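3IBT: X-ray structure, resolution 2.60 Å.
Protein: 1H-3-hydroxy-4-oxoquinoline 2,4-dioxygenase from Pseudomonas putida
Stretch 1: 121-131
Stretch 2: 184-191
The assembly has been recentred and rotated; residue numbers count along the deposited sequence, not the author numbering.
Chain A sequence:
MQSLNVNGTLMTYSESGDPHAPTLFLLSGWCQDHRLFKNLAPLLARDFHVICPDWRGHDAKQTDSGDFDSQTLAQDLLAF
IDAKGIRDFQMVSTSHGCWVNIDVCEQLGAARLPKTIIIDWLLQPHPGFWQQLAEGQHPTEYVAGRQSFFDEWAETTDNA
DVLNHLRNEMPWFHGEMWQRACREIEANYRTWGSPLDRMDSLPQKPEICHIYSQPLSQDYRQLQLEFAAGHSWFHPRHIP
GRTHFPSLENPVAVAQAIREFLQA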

ATOM      1  N   TRP A 121       6.973  -1.255   1.932  1.00 68.83           N
ATOM      2  CA  TRP A 121       6.879  -0.113   2.817  1.00 67.87           C
ATOM      3  C   TRP A 121       8.269   0.122   3.395  1.00 68.97           C
ATOM      4  O   TRP A 121       8.841  -0.794   4.027  1.00 68.75           O
ATOM      5  CB  TRP A 121       6.042  -0.558   3.978  1.00 66.91           C
ATOM      6  CG  TRP A 121       5.461   0.526   4.764  1.00 66.73           C
ATOM      7  CD1 TRP A 121       5.376   1.830   4.424  1.00 64.33           C
ATOM      8  CD2 TRP A 121       4.807   0.389   6.015  1.00 65.12           C
ATOM      9  NE1 TRP A 121       4.732   2.514   5.391  1.00 64.86           N
ATOM     10  CE2 TRP A 121       4.350   1.653   6.377  1.00 64.36           C
ATOM     11  CE3 TRP A 121       4.568  -0.696   6.873  1.00 68.56           C
ATOM     12  CZ2 TRP A 121       3.647   1.892   7.565  1.00 66.18           C
ATOM     13  CZ3 TRP A 121       3.851  -0.471   8.062  1.00 67.40           C
ATOM     14  CH2 TRP A 121       3.396   0.821   8.388  1.00 65.89           C
ATOM     15  N   LEU A 122       8.797   1.337   3.203  1.00 69.19           N
ATOM     16  CA  LEU A 122      10.142   1.679   3.641  1.00 69.72           C
ATOM     17  C   LEU A 122      10.193   1.814   5.158  1.00 70.41           C
ATOM     18  O   LEU A 122       9.721   2.799   5.744  1.00 69.86           O
ATOM     19  CB  LEU A 122      10.609   2.953   2.929  1.00 70.12           C
ATOM     20  CG  LEU A 122      11.976   3.552   3.251  1.00 69.25           C
ATOM     21  CD1 LEU A 122      13.146   2.716   2.725  1.00 69.58           C
ATOM     22  CD2 LEU A 122      12.015   4.962   2.699  1.00 69.08           C
ATOM     23  N   LEU A 123      10.765   0.797   5.790  1.00 70.91           N
ATOM     24  CA  LEU A 123      10.632   0.666   7.224  1.00 71.55           C
ATOM     25  C   LEU A 123      11.397   1.737   7.993  1.00 72.41           C
ATOM     26  O   LEU A 123      11.107   1.992   9.181  1.00 73.15           O
ATOM     27  CB  LEU A 123      11.055  -0.713   7.673  1.00 70.82           C
ATOM     28  CG  LEU A 123      10.173  -1.790   7.092  1.00 70.83           C
ATOM     29  CD1 LEU A 123      10.769  -3.126   7.455  1.00 73.45           C
ATOM     30  CD2 LEU A 123       8.730  -1.721   7.546  1.00 67.82           C
ATOM     31  N   GLN A 124      12.320   2.420   7.319  1.00 72.19           N
ATOM     32  CA  GLN A 124      13.121   3.382   8.002  1.00 71.94           C
ATOM     33  C   GLN A 124      13.488   4.510   7.033  1.00 71.95           C
ATOM     34  O   GLN A 124      14.041   4.241   5.963  1.00 72.09           O
ATOM     35  CB  GLN A 124      14.333   2.624   8.458  1.00 72.42           C
ATOM     36  CG  GLN A 124      15.017   3.255   9.596  1.00 77.25           C
ATOM     37  CD  GLN A 124      15.412   2.220  10.628  1.00 82.06           C
ATOM     38  OE1 GLN A 124      14.536   1.728  11.376  1.00 83.77           O
ATOM     39  NE2 GLN A 124      16.726   1.886  10.694  1.00 81.25           N
ATOM     40  N   PRO A 125      13.207   5.785   7.391  1.00 72.23           N
ATOM     41  CA  PRO A 125      13.461   6.851   6.414  1.00 72.43           C
ATOM     42  C   PRO A 125      14.944   7.087   6.315  1.00 71.98           C
ATOM     43  O   PRO A 125      15.665   6.625   7.188  1.00 72.86           O
ATOM     44  CB  PRO A 125      12.777   8.088   7.036  1.00 72.68           C
ATOM     45  CG  PRO A 125      12.744   7.833   8.491  1.00 72.14           C
ATOM     46  CD  PRO A 125      12.714   6.328   8.677  1.00 72.80           C
ATOM     47  N   HIS A 126      15.411   7.805   5.295  1.00 71.50           N
ATOM     48  CA  HIS A 126      16.854   8.152   5.194  1.00 70.46           C
ATOM     49  C   HIS A 126      17.002   9.487   4.451  1.00 70.20           C
ATOM     50  O   HIS A 126      16.036   9.937   3.844  1.00 70.32           O
ATOM     51  CB  HIS A 126      17.571   7.030   4.459  1.00 69.99           C
ATOM     52  CG  HIS A 126      16.934   6.690   3.160  1.00 68.74           C
ATOM     53  ND1 HIS A 126      16.952   7.550   2.082  1.00 69.21           N
ATOM     54  CD2 HIS A 126      16.232   5.604   2.767  1.00 69.62           C
ATOM     55  CE1 HIS A 126      16.301   7.000   1.071  1.00 68.95           C
ATOM     56  NE2 HIS A 126      15.852   5.818   1.461  1.00 69.62           N
ATOM     57  N   PRO A 127      18.192  10.132   4.491  1.00 70.11           N
ATOM     58  CA  PRO A 127      18.312  11.496   3.943  1.00 69.42           C
ATOM     59  C   PRO A 127      17.774  11.650   2.544  1.00 68.60           C
ATOM     60  O   PRO A 127      17.004  12.575   2.284  1.00 68.54           O
ATOM     61  CB  PRO A 127      19.826  11.768   4.002  1.00 69.58           C
ATOM     62  CG  PRO A 127      20.232  11.044   5.245  1.00 69.25           C
ATOM     63  CD  PRO A 127      19.491   9.708   5.055  1.00 70.63           C
ATOM     64  N   GLY A 128      18.128  10.731   1.657  1.00 68.52           N
ATOM     65  CA  GLY A 128      17.569  10.741   0.281  1.00 68.19           C
ATOM     66  C   GLY A 128      16.058  10.913   0.192  1.00 67.29           C
ATOM     67  O   GLY A 128      15.566  11.803  -0.490  1.00 67.14           O
ATOM     68  N   PHE A 129      15.352  10.041   0.907  1.00 67.02           N
ATOM     69  CA  PHE A 129      13.911  10.023   1.029  1.00 66.92           C
ATOM     70  C   PHE A 129      13.296  11.365   1.467  1.00 67.02           C
ATOM     71  O   PHE A 129      12.436  11.929   0.774  1.00 67.53           O
ATOM     72  CB  PHE A 129      13.570   8.927   2.018  1.00 67.05           C
ATOM     73  CG  PHE A 129      12.130   8.688   2.173  1.00 66.98           C
ATOM     74  CD1 PHE A 129      11.379   8.191   1.108  1.00 68.10           C
ATOM     75  CD2 PHE A 129      11.515   8.932   3.392  1.00 67.56           C
ATOM     76  CE1 PHE A 129      10.018   7.957   1.243  1.00 67.63           C
ATOM     77  CE2 PHE A 129      10.150   8.685   3.561  1.00 68.44           C
ATOM     78  CZ  PHE A 129       9.407   8.179   2.485  1.00 68.52           C
ATOM     79  N   TRP A 130      13.730  11.878   2.612  1.00 66.55           N
ATOM     80  CA  TRP A 130      13.265  13.159   3.092  1.00 66.76           C
ATOM     81  C   TRP A 130      13.377  14.249   2.055  1.00 66.97           C
ATOM     82  O   TRP A 130      12.549  15.145   2.012  1.00 66.66           O
ATOM     83  CB  TRP A 130      14.109  13.587   4.268  1.00 66.85           C
ATOM     84  CG  TRP A 130      13.881  12.763   5.430  1.00 66.54           C
ATOM     85  CD1 TRP A 130      14.738  11.882   6.001  1.00 66.25           C
ATOM     86  CD2 TRP A 130      12.696  12.724   6.186  1.00 67.12           C
ATOM     87  NE1 TRP A 130      14.155  11.300   7.092  1.00 66.18           N
ATOM     88  CE2 TRP A 130      12.896  11.803   7.225  1.00 66.51           C
ATOM     89  CE3 TRP A 130      11.476  13.396   6.097  1.00 67.79           C
ATOM     90  CZ2 TRP A 130      11.927  11.534   8.167  1.00 67.96           C
ATOM     91  CZ3 TRP A 130      10.514  13.124   7.027  1.00 66.89           C
ATOM     92  CH2 TRP A 130      10.740  12.209   8.057  1.00 65.88           C
ATOM     93  N   GLN A 131      14.427  14.194   1.246  1.00 67.31           N
ATOM     94  CA  GLN A 131      14.569  15.170   0.189  1.00 68.26           C
ATOM     95  C   GLN A 131      13.478  15.038  -0.851  1.00 69.00           C
ATOM     96  O   GLN A 131      12.849  16.014  -1.224  1.00 68.96           O
ATOM     97  CB  GLN A 131      15.927  15.066  -0.484  1.00 68.19           C
ATOM     98  CG  GLN A 131      16.283  16.321  -1.289  1.00 67.86           C
ATOM     99  CD  GLN A 131      17.741  16.364  -1.676  1.00 67.56           C
ATOM    100  OE1 GLN A 131      18.350  15.321  -1.961  1.00 66.95           O
ATOM    101  NE2 GLN A 131      18.324  17.572  -1.681  1.00 68.46           N
ATOM    102  N   GLU A 184       1.487  14.051   3.151  1.00 65.40           N
ATOM    103  CA  GLU A 184       0.938  13.061   4.031  1.00 65.76           C
ATOM    104  C   GLU A 184       1.923  12.043   4.477  1.00 65.56           C
ATOM    105  O   GLU A 184       1.961  11.730   5.660  1.00 65.33           O
ATOM    106  CB  GLU A 184      -0.281  12.404   3.425  1.00 66.06           C
ATOM    107  CG  GLU A 184      -1.411  13.385   3.370  1.00 67.84           C
ATOM    108  CD  GLU A 184      -1.639  14.039   4.709  1.00 70.19           C
ATOM    109  OE1 GLU A 184      -1.588  13.332   5.746  1.00 71.12           O
ATOM    110  OE2 GLU A 184      -1.859  15.266   4.720  1.00 73.19           O
ATOM    111  N   ILE A 185       2.713  11.533   3.537  1.00 65.69           N
ATOM    112  CA  ILE A 185       3.714  10.533   3.855  1.00 66.09           C
ATOM    113  C   ILE A 185       4.706  11.162   4.826  1.00 66.94           C
ATOM    114  O   ILE A 185       5.044  10.582   5.898  1.00 65.88           O
ATOM    115  CB  ILE A 185       4.452  10.043   2.579  1.00 66.63           C
ATOM    116  CG1 ILE A 185       3.500   9.320   1.607  1.00 65.72           C
ATOM    117  CG2 ILE A 185       5.657   9.140   2.959  1.00 65.85           C
ATOM    118  CD1 ILE A 185       4.073   9.079   0.208  1.00 65.07           C
ATOM    119  N   GLU A 186       5.128  12.372   4.439  1.00 67.76           N
ATOM    120  CA  GLU A 186       6.000  13.185   5.252  1.00 68.87           C
ATOM    121  C   GLU A 186       5.385  13.285   6.624  1.00 68.64           C
ATOM    122  O   GLU A 186       5.990  12.854   7.581  1.00 69.52           O
ATOM    123  CB  GLU A 186       6.219  14.572   4.651  1.00 68.59           C
ATOM    124  CG  GLU A 186       7.662  15.083   4.808  1.00 70.25           C
ATOM    125  CD  GLU A 186       7.883  16.559   4.383  1.00 70.96           C
ATOM    126  OE1 GLU A 186       6.899  17.315   4.141  1.00 74.79           O
ATOM    127  OE2 GLU A 186       9.074  16.974   4.324  1.00 74.44           O
ATOM    128  N   ALA A 187       4.172  13.805   6.733  1.00 68.94           N
ATOM    129  CA  ALA A 187       3.511  13.878   8.052  1.00 69.41           C
ATOM    130  C   ALA A 187       3.640  12.574   8.930  1.00 69.78           C
ATOM    131  O   ALA A 187       4.008  12.647  10.131  1.00 70.35           O
ATOM    132  CB  ALA A 187       2.071  14.283   7.890  1.00 68.78           C
ATOM    133  N   ASN A 188       3.383  11.403   8.333  1.00 69.01           N
ATOM    134  CA  ASN A 188       3.363  10.155   9.088  1.00 68.11           C
ATOM    135  C   ASN A 188       4.739   9.808   9.646  1.00 68.11           C
ATOM    136  O   ASN A 188       4.880   9.405  10.805  1.00 67.84           O
ATOM    137  CB  ASN A 188       2.852   9.012   8.226  1.00 68.36           C
ATOM    138  CG  ASN A 188       1.450   9.233   7.724  1.00 66.70           C
ATOM    139  OD1 ASN A 188       0.543   9.446   8.507  1.00 67.89           O
ATOM    140  ND2 ASN A 188       1.269   9.191   6.415  1.00 63.03           N
ATOM    141  N   TYR A 189       5.762   9.973   8.833  1.00 67.79           N
ATOM    142  CA  TYR A 189       7.099   9.735   9.362  1.00 68.26           C
ATOM    143  C   TYR A 189       7.424  10.579  10.582  1.00 68.37           C
ATOM    144  O   TYR A 189       8.014  10.070  11.535  1.00 68.04           O
ATOM    145  CB  TYR A 189       8.149   9.902   8.286  1.00 67.86           C
ATOM    146  CG  TYR A 189       8.229   8.667   7.440  1.00 66.94           C
ATOM    147  CD1 TYR A 189       7.427   8.528   6.332  1.00 64.77           C
ATOM    148  CD2 TYR A 189       9.083   7.625   7.782  1.00 65.89           C
ATOM    149  CE1 TYR A 189       7.490   7.407   5.570  1.00 65.58           C
ATOM    150  CE2 TYR A 189       9.150   6.506   7.013  1.00 66.90           C
ATOM    151  CZ  TYR A 189       8.340   6.409   5.909  1.00 65.48           C
ATOM    152  OH  TYR A 189       8.364   5.286   5.137  1.00 67.94           O
ATOM    153  N   ARG A 190       6.972  11.840  10.548  1.00 68.73           N
ATOM    154  CA  ARG A 190       7.197  12.845  11.595  1.00 68.22           C
ATOM    155  C   ARG A 190       6.425  12.503  12.827  1.00 67.76           C
ATOM    156  O   ARG A 190       6.826  12.836  13.915  1.00 67.72           O
ATOM    157  CB  ARG A 190       6.704  14.205  11.128  1.00 68.39           C
ATOM    158  CG  ARG A 190       7.371  14.705   9.881  1.00 71.09           C
ATOM    159  CD  ARG A 190       8.340  15.893  10.128  1.00 75.54           C
ATOM    160  NE  ARG A 190       8.699  16.516   8.850  1.00 78.69           N
ATOM    161  CZ  ARG A 190       7.845  17.199   8.064  1.00 82.31           C
ATOM    162  NH1 ARG A 190       6.541  17.392   8.389  1.00 80.55           N
ATOM    163  NH2 ARG A 190       8.301  17.698   6.923  1.00 83.81           N
ATOM    164  N   THR A 191       5.286  11.850  12.655  1.00 67.72           N
ATOM    165  CA  THR A 191       4.478  11.457  13.792  1.00 67.14           C
ATOM    166  C   THR A 191       5.070  10.239  14.509  1.00 67.04           C
ATOM    167  O   THR A 191       5.226  10.243  15.731  1.00 65.98           O
ATOM    168  CB  THR A 191       3.039  11.219  13.318  1.00 67.21           C
ATOM    169  OG1 THR A 191       2.562  12.447  12.760  1.00 67.49           O
ATOM    170  CG2 THR A 191       2.102  10.746  14.456  1.00 66.12           C
TER

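A single side chain, that of Tyr189, carries most of this contact: it touches four residues of the other stretch, and its hydroxyl makes the one hydrogen bond that crosses between the two. Tyr189 sits on the helix 184-191 with its CA-to-CB bond directed toward the loop and helix start of 121-131, and the ring, with chi1 in the m well, extends far enough for OH to donate to the backbone carbonyl of Leu122 (Tyr189 OH to Leu122 O, 2.9 Å). The acceptor lies at the edge of the ring, near its plane, while Phe129 lies over one face.

The pairing with Phe129 is edge-to-face. Its ring edge points at the face of Tyr189, with centroids 5.1 Å apart and planes inclined at 66°; the closest atoms are Phe129 CE2 and Tyr189 CE1, at 3.6 Å. The same phenyl ring reaches one helical turn back, where Phe129 CZ lies 3.9 Å from Ile185 CG2. Pro125, in the loop, packs its CG 3.7 Å from Tyr189 CD2.

Trp130 approaches differently. Its CA-to-CB bond points sideways, yet the end of the indole comes nearer to the helix, placing Trp130 CH2 3.5 Å from Tyr189 CB. Trp130 CZ3 also lies 4.1 Å from Glu186 CG, which meets the indole at its edge; contact with this residue is thus through the aliphatic part of its side chain. Arg190 is more peripheral, with its NE 4.3 Å from Trp130 CZ3. Glu186 and Arg190, one turn apart, are modelled as a salt bridge, although the position of Arg190 NH2 is less certain.

The helix axes approach no closer than 11.6 Å, at 136° between their N-to-C directions, and the large aromatic side chains span much of that separation.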